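Local atomic coordinates of phosphodiesterase (PDB entry 5H2Q), a protein that belongs to the 3'5'-cyclic nucleotide phosphodiesterase family, an all-helical metal-dependent fold, and holds zinc and magnesium ions in this model. Residues Y110-E115 with T220-D225. Residues are numbered along the deposited sequence; the frame is centred on the assembly and turned at random.
Sequences YEKLTE and TSYNVD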
loop_
_atom_site.group_PDB
_atom_site.type_symbol
_atom_site.label_atom_id
_atom_site.label_comp_id
_atom_site.label_asym_id
_atom_site.label_seq_id
_atom_site.Cartn_x
_atom_site.Cartn_y
_atom_site.Cartn_z
ATOM N N TYR A 110 8.985 -9.141 11.263
ATOM C CA TYR A 110 8.356 -8.889 12.566
ATOM C C TYR A 110 9.432 -8.780 13.685
ATOM O O TYR A 110 9.187 -8.102 14.676
ATOM C CB TYR A 110 7.321 -9.985 12.923
ATOM C CG TYR A 110 7.938 -11.302 13.327
ATOM C CD1 TYR A 110 8.251 -11.572 14.660
ATOM C CD2 TYR A 110 8.228 -12.277 12.378
ATOM C CE1 TYR A 110 8.871 -12.770 15.030
ATOM C CE2 TYR A 110 8.867 -13.464 12.733
ATOM C CZ TYR A 110 9.174 -13.713 14.062
ATOM O OH TYR A 110 9.754 -14.925 14.392
ATOM N N GLU A 111 10.597 -9.463 13.525
ATOM C CA GLU A 111 11.677 -9.372 14.523
ATOM C C GLU A 111 12.280 -7.969 14.627
ATOM O O GLU A 111 12.862 -7.631 15.666
ATOM C CB GLU A 111 12.809 -10.351 14.183
ATOM C CG GLU A 111 12.343 -11.796 14.066
ATOM C CD GLU A 111 13.485 -12.781 13.962
ATOM O OE1 GLU A 111 14.476 -12.453 13.268
ATOM O OE2 GLU A 111 13.417 -13.854 14.609
ATOM N N LYS A 112 12.142 -7.162 13.546
ATOM C CA LYS A 112 12.709 -5.814 13.476
ATOM C C LYS A 112 11.760 -4.726 13.988
ATOM O O LYS A 112 12.146 -3.553 14.011
ATOM C CB LYS A 112 13.095 -5.477 12.022
ATOM C CG LYS A 112 13.799 -6.585 11.202
ATOM C CD LYS A 112 15.156 -6.975 11.771
ATOM C CE LYS A 112 15.857 -7.934 10.851
ATOM N NZ LYS A 112 16.985 -8.607 11.536
ATOM N N LEU A 113 10.511 -5.095 14.350
ATOM C CA LEU A 113 9.494 -4.152 14.797
ATOM C C LEU A 113 8.780 -4.681 16.007
ATOM O O LEU A 113 8.698 -5.889 16.176
ATOM C CB LEU A 113 8.437 -3.969 13.669
ATOM C CG LEU A 113 8.911 -3.283 12.370
ATOM C CD1 LEU A 113 7.770 -3.234 11.355
ATOM C CD2 LEU A 113 9.471 -1.864 12.664
ATOM N N THR A 114 8.202 -3.800 16.825
ATOM C CA THR A 114 7.415 -4.293 17.938
ATOM C C THR A 114 6.087 -4.798 17.362
ATOM O O THR A 114 5.698 -4.416 16.259
ATOM C CB THR A 114 7.125 -3.199 18.969
ATOM O OG1 THR A 114 6.275 -2.202 18.393
ATOM C CG2 THR A 114 8.406 -2.571 19.570
ATOM N N GLU A 115 5.384 -5.629 18.129
ATOM C CA GLU A 115 4.065 -6.149 17.791
ATOM C C GLU A 115 3.073 -5.010 17.505
ATOM O O GLU A 115 2.314 -5.091 16.526
ATOM C CB GLU A 115 3.589 -6.958 18.983
ATOM C CG GLU A 115 2.693 -8.095 18.612
ATOM C CD GLU A 115 2.572 -9.085 19.748
ATOM O OE1 GLU A 115 2.426 -8.656 20.917
ATOM O OE2 GLU A 115 2.578 -10.292 19.446
ATOM N N THR A 220 25.535 1.203 10.545
ATOM C CA THR A 220 25.876 0.912 11.940
ATOM C C THR A 220 24.742 -0.008 12.432
ATOM O O THR A 220 23.572 0.295 12.181
ATOM C CB THR A 220 25.966 2.194 12.783
ATOM O OG1 THR A 220 24.771 2.962 12.619
ATOM C CG2 THR A 220 27.195 3.031 12.457
ATOM N N SER A 221 25.092 -1.144 13.073
ATOM C CA SER A 221 24.191 -2.188 13.593
ATOM C C SER A 221 22.752 -1.723 13.924
ATOM O O SER A 221 22.567 -0.769 14.691
ATOM C CB SER A 221 24.814 -2.868 14.810
ATOM O OG SER A 221 24.021 -3.947 15.277
ATOM N N TYR A 222 21.742 -2.407 13.329
ATOM C CA TYR A 222 20.314 -2.126 13.543
ATOM C C TYR A 222 19.991 -2.120 15.031
ATOM O O TYR A 222 20.408 -3.025 15.743
ATOM C CB TYR A 222 19.415 -3.129 12.785
ATOM C CG TYR A 222 17.941 -2.794 12.869
ATOM C CD1 TYR A 222 17.447 -1.603 12.347
ATOM C CD2 TYR A 222 17.043 -3.655 13.490
ATOM C CE1 TYR A 222 16.095 -1.287 12.416
ATOM C CE2 TYR A 222 15.685 -3.341 13.579
ATOM C CZ TYR A 222 15.218 -2.151 13.044
ATOM O OH TYR A 222 13.893 -1.804 13.118
ATOM N N ASN A 223 19.353 -1.051 15.510
ATOM C CA ASN A 223 19.007 -0.890 16.913
ATOM C C ASN A 223 17.490 -0.928 17.072
ATOM O O ASN A 223 16.823 0.096 16.940
ATOM C CB ASN A 223 19.615 0.404 17.489
ATOM C CG ASN A 223 19.478 0.565 18.988
ATOM O OD1 ASN A 223 19.160 -0.373 19.724
ATOM N ND2 ASN A 223 19.742 1.765 19.482
ATOM N N VAL A 224 16.952 -2.127 17.370
ATOM C CA VAL A 224 15.516 -2.371 17.568
ATOM C C VAL A 224 14.990 -1.669 18.813
ATOM O O VAL A 224 13.778 -1.599 19.017
ATOM C CB VAL A 224 15.129 -3.868 17.542
ATOM C CG1 VAL A 224 13.806 -4.069 16.808
ATOM C CG2 VAL A 224 16.228 -4.727 16.922
ATOM N N ASP A 225 15.914 -1.158 19.648
ATOM C CA ASP A 225 15.647 -0.358 20.841
ATOM C C ASP A 225 15.449 1.114 20.408
ATOM O O ASP A 225 14.838 1.874 21.156
ATOM C CB ASP A 225 16.817 -0.525 21.852
ATOM C CG ASP A 225 16.809 0.364 23.089
ATOM O OD1 ASP A 225 17.154 1.564 22.962
ATOM O OD2 ASP A 225 16.574 -0.166 24.199
#
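Tyr222 and Lys112 join two interhelix loops at the surface of this all-helical fold, the loop between helices 90-105 and 115-127 and the one between helices 207-217 and 227-242, through one side-chain-to-backbone hydrogen bond and a few van der Waals contacts around it. The phenol OH of Tyr222 gives its proton to the carbonyl O of Lys112, at 2.6 Å. This oxygen lies in the plane of the ring, at its edge. The OH in turn lies in the carbonyl plane, off the C=O direction, with a C=O...OH angle of 146°. In Tyr222, CG stands anti to the backbone N (chi1 -174°), and the ring reaches out to the 110-115 loop.

The Lys112 side chain passes obliquely by the same ring. Its CB sits 3.7 Å from Tyr222 CE2, and its CD is 4.1 Å from that carbon. A bend at chi2 (-64°) brings CD beside the ring; the amino group lies farther from Tyr222. Val224 adds a methyl group: its CG1 lies 3.3 Å from Lys112 O, so the bonded carbonyl meets both the phenol and the valine.

Leu113 packs on Cys118 and Leu121 of helix 115-127. Helix 227-242 lies against both loops: its Thr233 is a second hydrogen-bond partner of the Tyr222 OH, and its Arg230 and Met234 pack on Leu113.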